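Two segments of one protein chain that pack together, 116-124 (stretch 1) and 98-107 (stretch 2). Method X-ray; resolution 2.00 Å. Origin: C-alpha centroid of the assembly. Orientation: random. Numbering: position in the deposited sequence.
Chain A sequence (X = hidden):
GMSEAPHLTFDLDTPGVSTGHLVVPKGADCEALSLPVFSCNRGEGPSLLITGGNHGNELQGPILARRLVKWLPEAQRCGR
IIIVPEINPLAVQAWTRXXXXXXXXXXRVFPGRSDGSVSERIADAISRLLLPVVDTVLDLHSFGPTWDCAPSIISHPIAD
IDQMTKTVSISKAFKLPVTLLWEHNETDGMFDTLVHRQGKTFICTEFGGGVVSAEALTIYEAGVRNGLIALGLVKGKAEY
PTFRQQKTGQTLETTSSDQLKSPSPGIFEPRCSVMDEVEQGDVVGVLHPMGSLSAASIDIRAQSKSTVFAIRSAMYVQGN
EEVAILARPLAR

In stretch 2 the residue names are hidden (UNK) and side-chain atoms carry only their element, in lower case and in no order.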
ATOM      1  N   GLY A 116       1.425  31.246  -9.461  1.00 26.18           N
ATOM      2  CA  GLY A 116       0.276  30.358  -9.271  1.00 25.60           C
ATOM      3  C   GLY A 116       0.331  29.748  -7.889  1.00 28.00           C
ATOM      4  O   GLY A 116       1.128  30.174  -7.054  1.00 27.99           O
ATOM      5  N   SER A 117      -0.498  28.742  -7.644  1.00 28.02           N
ATOM      6  CA  SER A 117      -0.512  28.023  -6.367  1.00 28.48           C
ATOM      7  C   SER A 117       0.805  27.210  -6.161  1.00 27.66           C
ATOM      8  O   SER A 117       1.612  27.093  -7.082  1.00 27.32           O
ATOM      9  CB  SER A 117      -1.705  27.090  -6.363  1.00 26.95           C
ATOM     10  OG  SER A 117      -1.492  26.147  -7.386  1.00 26.96           O
ATOM     11  N   VAL A 118       1.003  26.605  -4.985  1.00 28.02           N
ATOM     12  CA  VAL A 118       2.290  25.907  -4.689  1.00 27.55           C
ATOM     13  C   VAL A 118       2.697  24.873  -5.748  1.00 27.16           C
ATOM     14  O   VAL A 118       3.827  24.899  -6.188  1.00 27.88           O
ATOM     15  CB  VAL A 118       2.392  25.315  -3.231  1.00 27.97           C
ATOM     16  CG1 VAL A 118       1.409  24.147  -3.003  1.00 24.80           C
ATOM     17  CG2 VAL A 118       3.841  24.887  -2.940  1.00 24.55           C
ATOM     18  N   SER A 119       1.784  24.004  -6.179  1.00 29.27           N
ATOM     19  CA  SER A 119       2.098  22.999  -7.225  1.00 29.91           C
ATOM     20  C   SER A 119       2.614  23.628  -8.526  1.00 28.62           C
ATOM     21  O   SER A 119       3.580  23.141  -9.124  1.00 24.98           O
ATOM     22  CB  SER A 119       0.894  22.120  -7.551  1.00 28.61           C
ATOM     23  OG  SER A 119       0.359  21.579  -6.364  1.00 30.32           O
ATOM     24  N   GLU A 120       1.990  24.735  -8.903  1.00 26.91           N
ATOM     25  CA  GLU A 120       2.345  25.505 -10.100  1.00 29.20           C
ATOM     26  C   GLU A 120       3.711  26.185  -9.983  1.00 28.39           C
ATOM     27  O   GLU A 120       4.444  26.257 -10.978  1.00 27.43           O
ATOM     28  CB  GLU A 120       1.277  26.561 -10.387  1.00 27.54           C
ATOM     29  CG  GLU A 120      -0.131  26.014 -10.586  1.00 35.16           C
ATOM     30  CD  GLU A 120      -1.091  27.117 -10.844  1.00 39.09           C
ATOM     31  OE1 GLU A 120      -1.199  27.541 -12.011  1.00 54.14           O
ATOM     32  OE2 GLU A 120      -1.753  27.561  -9.885  1.00 42.78           O
ATOM     33  N   ARG A 121       4.048  26.690  -8.783  1.00 28.04           N
ATOM     34  CA  ARG A 121       5.382  27.278  -8.540  1.00 26.68           C
ATOM     35  C   ARG A 121       6.480  26.205  -8.534  1.00 27.80           C
ATOM     36  O   ARG A 121       7.594  26.469  -9.005  1.00 27.83           O
ATOM     37  CB  ARG A 121       5.435  28.109  -7.246  1.00 26.89           C
ATOM     38  CG  ARG A 121       4.429  29.265  -7.216  1.00 23.60           C
ATOM     39  CD  ARG A 121       4.721  30.301  -6.106  1.00 27.20           C
ATOM     40  NE  ARG A 121       4.720  29.722  -4.763  1.00 26.16           N
ATOM     41  CZ  ARG A 121       3.641  29.368  -4.069  1.00 21.31           C
ATOM     42  NH1 ARG A 121       2.431  29.502  -4.566  1.00 29.47           N
ATOM     43  NH2 ARG A 121       3.779  28.867  -2.854  1.00 30.41           N
ATOM     44  N   ILE A 122       6.182  25.008  -8.009  1.00 27.07           N
ATOM     45  CA  ILE A 122       7.147  23.899  -8.044  1.00 27.60           C
ATOM     46  C   ILE A 122       7.442  23.521  -9.496  1.00 27.63           C
ATOM     47  O   ILE A 122       8.612  23.394  -9.871  1.00 29.80           O
ATOM     48  CB  ILE A 122       6.681  22.642  -7.253  1.00 26.91           C
ATOM     49  CG1 ILE A 122       6.578  22.976  -5.744  1.00 28.18           C
ATOM     50  CG2 ILE A 122       7.706  21.424  -7.477  1.00 23.67           C
ATOM     51  CD1 ILE A 122       5.767  22.011  -4.939  1.00 26.84           C
ATOM     52  N   ALA A 123       6.376  23.370 -10.287  1.00 27.42           N
ATOM     53  CA  ALA A 123       6.463  23.004 -11.702  1.00 28.47           C
ATOM     54  C   ALA A 123       7.241  24.082 -12.481  1.00 28.41           C
ATOM     55  O   ALA A 123       8.114  23.745 -13.272  1.00 28.96           O
ATOM     56  CB  ALA A 123       5.059  22.788 -12.293  1.00 26.67           C
ATOM     57  N   ASP A 124       6.941  25.357 -12.225  1.00 26.56           N
ATOM     58  CA  ASP A 124       7.665  26.487 -12.805  1.00 26.08           C
ATOM     59  C   ASP A 124       9.169  26.506 -12.486  1.00 29.84           C
ATOM     60  O   ASP A 124       9.957  26.792 -13.384  1.00 32.70           O
ATOM     61  CB  ASP A 124       7.017  27.787 -12.359  1.00 29.12           C
ATOM     62  CG  ASP A 124       7.707  29.004 -12.922  1.00 28.37           C
ATOM     63  OD1 ASP A 124       7.626  29.245 -14.135  1.00 33.20           O
ATOM     64  OD2 ASP A 124       8.350  29.701 -12.132  1.00 29.29           O
ATOM     65  N   UNK A  98      -1.677  13.774  -3.965  1.00 27.86           N
ATOM     66  CA  UNK A  98      -1.345  15.056  -4.532  1.00 30.90           C
ATOM     67  C   UNK A  98      -1.019  16.098  -3.475  1.00 29.01           C
ATOM     68  O   UNK A  98      -1.112  15.842  -2.269  1.00 26.96           O
ATOM     69  n   UNK A  98      -3.779  13.985  -6.934  1.00 23.65           N
ATOM     70  c   UNK A  98      -2.585  14.465  -6.651  1.00 33.72           C
ATOM     71  c   UNK A  98      -2.491  15.437  -5.472  1.00 31.80           C
ATOM     72  o   UNK A  98      -1.566  14.094  -7.245  1.00 36.82           O
ATOM     73  N   UNK A  99      -0.615  17.266  -3.946  1.00 28.11           N
ATOM     74  CA  UNK A  99      -0.197  18.337  -3.078  1.00 28.02           C
ATOM     75  C   UNK A  99      -1.321  18.692  -2.092  1.00 28.69           C
ATOM     76  O   UNK A  99      -2.420  19.044  -2.515  1.00 29.30           O
ATOM     77  c   UNK A  99       0.197  19.557  -3.909  1.00 28.78           C
ATOM     78  c   UNK A  99       0.824  20.658  -3.038  1.00 20.25           C
ATOM     79  o   UNK A  99       1.115  19.149  -4.922  1.00 27.15           O
ATOM     80  N   UNK A 100      -1.056  18.561  -0.775  1.00 29.75           N
ATOM     81  CA  UNK A 100      -2.112  18.850   0.184  1.00 29.21           C
ATOM     82  C   UNK A 100      -2.569  20.313   0.269  1.00 30.21           C
ATOM     83  O   UNK A 100      -3.725  20.552   0.624  1.00 31.13           O
ATOM     84  c   UNK A 100      -1.497  18.401   1.512  1.00 30.81           C
ATOM     85  c   UNK A 100       0.177  18.113  -0.099  1.00 25.68           C
ATOM     86  c   UNK A 100      -0.044  18.508   1.313  1.00 29.86           C
ATOM     87  N   UNK A 101      -1.703  21.271  -0.068  1.00 28.67           N
ATOM     88  CA  UNK A 101      -2.078  22.695   0.032  1.00 29.13           C
ATOM     89  C   UNK A 101      -3.104  23.137  -1.004  1.00 27.92           C
ATOM     90  O   UNK A 101      -4.108  23.773  -0.653  1.00 22.69           O
ATOM     91  c   UNK A 101       1.261  24.274   1.242  1.00 32.45           C
ATOM     92  c   UNK A 101       0.032  23.412   1.209  1.00 33.76           C
ATOM     93  c   UNK A 101      -0.834  23.623  -0.044  1.00 29.28           C
ATOM     94  c   UNK A 101      -1.235  25.095  -0.130  1.00 31.62           C
ATOM     95  N   UNK A 102      -2.845  22.802  -2.271  1.00 27.74           N
ATOM     96  CA  UNK A 102      -3.716  23.218  -3.394  1.00 26.94           C
ATOM     97  C   UNK A 102      -4.556  22.105  -4.034  1.00 27.67           C
ATOM     98  O   UNK A 102      -5.368  22.390  -4.909  1.00 24.90           O
ATOM     99  c   UNK A 102      -2.907  24.001  -4.463  1.00 26.91           C
ATOM    100  c   UNK A 102      -1.803  23.198  -5.108  1.00 17.73           C
ATOM    101  o   UNK A 102      -1.592  22.040  -4.746  1.00 31.11           O
ATOM    102  o   UNK A 102      -1.096  23.755  -5.968  1.00 20.68           O
ATOM    103  N   UNK A 103      -4.337  20.855  -3.622  1.00 29.11           N
ATOM    104  CA  UNK A 103      -5.063  19.699  -4.163  1.00 29.35           C
ATOM    105  C   UNK A 103      -4.634  19.263  -5.554  1.00 29.90           C
ATOM    106  O   UNK A 103      -5.209  18.315  -6.087  1.00 31.64           O
ATOM    107  N   UNK A 104      -3.584  19.878  -6.122  1.00 29.91           N
ATOM    108  CA  UNK A 104      -3.192  19.619  -7.505  1.00 26.33           C
ATOM    109  C   UNK A 104      -2.147  18.533  -7.634  1.00 26.95           C
ATOM    110  O   UNK A 104      -1.281  18.327  -6.769  1.00 29.93           O
ATOM    111  c   UNK A 104      -3.711  22.067  -8.159  1.00 25.14           C
ATOM    112  n   UNK A 104      -3.866  25.812  -9.076  1.00 26.46           N
ATOM    113  c   UNK A 104      -4.305  24.432  -8.703  1.00 25.76           C
ATOM    114  c   UNK A 104      -2.708  20.906  -8.208  1.00 24.60           C
ATOM    115  c   UNK A 104      -3.218  23.372  -8.814  1.00 28.20           C
ATOM    116  N   UNK A 105      -2.266  17.809  -8.729  1.00 27.62           N
ATOM    117  CA  UNK A 105      -1.317  16.785  -9.149  1.00 26.75           C
ATOM    118  C   UNK A 105      -0.257  17.568  -9.887  1.00 25.77           C
ATOM    119  O   UNK A 105      -0.498  18.132 -10.965  1.00 29.58           O
ATOM    120  n   UNK A 105      -1.744  13.733 -11.252  1.00 39.06           N
ATOM    121  o   UNK A 105       0.118  14.742 -10.546  1.00 43.07           O
ATOM    122  c   UNK A 105      -2.034  15.752 -10.017  1.00 28.43           C
ATOM    123  c   UNK A 105      -1.115  14.709 -10.638  1.00 30.79           C
ATOM    124  N   UNK A 106       0.899  17.647  -9.244  1.00 26.40           N
ATOM    125  CA  UNK A 106       2.056  18.406  -9.698  1.00 29.58           C
ATOM    126  C   UNK A 106       2.468  18.114 -11.149  1.00 31.12           C
ATOM    127  O   UNK A 106       2.842  19.028 -11.896  1.00 31.69           O
ATOM    128  c   UNK A 106       4.513  20.222  -9.129  1.00 31.90           C
ATOM    129  c   UNK A 106       5.630  18.298  -7.945  1.00 32.06           C
ATOM    130  c   UNK A 106       4.611  18.717  -9.027  1.00 32.45           C
ATOM    131  c   UNK A 106       3.227  18.154  -8.720  1.00 29.12           C
ATOM    132  N   UNK A 107       2.399  16.846 -11.513  1.00 38.11           N
ATOM    133  CA  UNK A 107       2.718  16.385 -12.857  1.00 42.39           C
ATOM    134  C   UNK A 107       1.771  16.977 -13.903  1.00 40.71           C
ATOM    135  O   UNK A 107       2.265  17.506 -14.910  1.00 41.71           O
ATOM    136  c   UNK A 107       3.200  14.287 -14.229  1.00 51.44           C
ATOM    137  n   UNK A 107       4.399  13.712 -14.236  1.00 53.78           N
ATOM    138  o   UNK A 107       2.470  14.313 -15.223  1.00 58.64           O
ATOM    139  c   UNK A 107       2.732  14.850 -12.896  1.00 43.87           C
TER

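Position 98 has two side-chain carbons, the second carrying one oxygen and one nitrogen. It touches nothing on stretch 1. The atoms fit Asn 98.

Position 99 has one carbon bearing an oxygen and a carbon. The oxygen lies 2.9 Å from OG of Ser 119, and the terminal carbon lies 3.5 Å from CG1 of Val 118. A hydroxyl and a methyl on CB make this Thr 99.

Position 100 has three carbons that close a ring onto the backbone nitrogen. Its CA-to-CB bond points away from stretch 1. It is Pro 100.

Position 101 has four carbons, forked at the first, with one arm two carbons long. Its CB is 3.7 Å from CG1 of Val 118, an apolar contact. It is Ile 101.

Position 102 has two carbons, the second carrying two oxygens. One oxygen is 2.6 Å from OG of Ser 119; the other is 2.8 Å from OG of Ser 117 and accepts a hydrogen bond from N of Ser 119 at 2.9 Å. A carboxylate this short is Asp 102, and the oxygen bound by that backbone N is OD2.

Position 103 has no side-chain atoms. Its phi of 75° is positive, which favours glycine. It is Gly 103.

Position 104 has four carbons in a row ending in nitrogen. The nitrogen is 2.9 Å from OE2 of Glu 120. The extended chain is Lys 104, and NZ forms a salt bridge with that carboxylate.

Position 105 has two carbons, the second carrying one oxygen and one nitrogen. It points away and makes no contact. It is Asn 105, whose OD1 accepts a weak bond, 3.3 Å long, from the backbone N of position 107.

Position 106 has four carbons, forked at the second. One terminal carbon lies 3.8 Å from CB of Ile 122 and 4.1 Å from CB of Ala 123. It is Leu 106, and the carbon is CD1.

Position 107 has two carbons, the second carrying one oxygen and one nitrogen. It points away from stretch 1. It is Asn 107.

The contact centres on the start of the helix. Asp 102 accepts the N-H of Ser 119 in the first turn, where backbone amides lack partners within the helix. Its own loop helps place it: N of Lys 104 donates to OD1 of Asp 102 at 3.2 Å. The salt bridge lies beside this polar group. Apolar contacts complete the interface, with Val 118 against Ile 101 and Leu 106 against Ile 122 and Ala 123.

Stretch 2, residues 98-107: NTPIDGKNLN
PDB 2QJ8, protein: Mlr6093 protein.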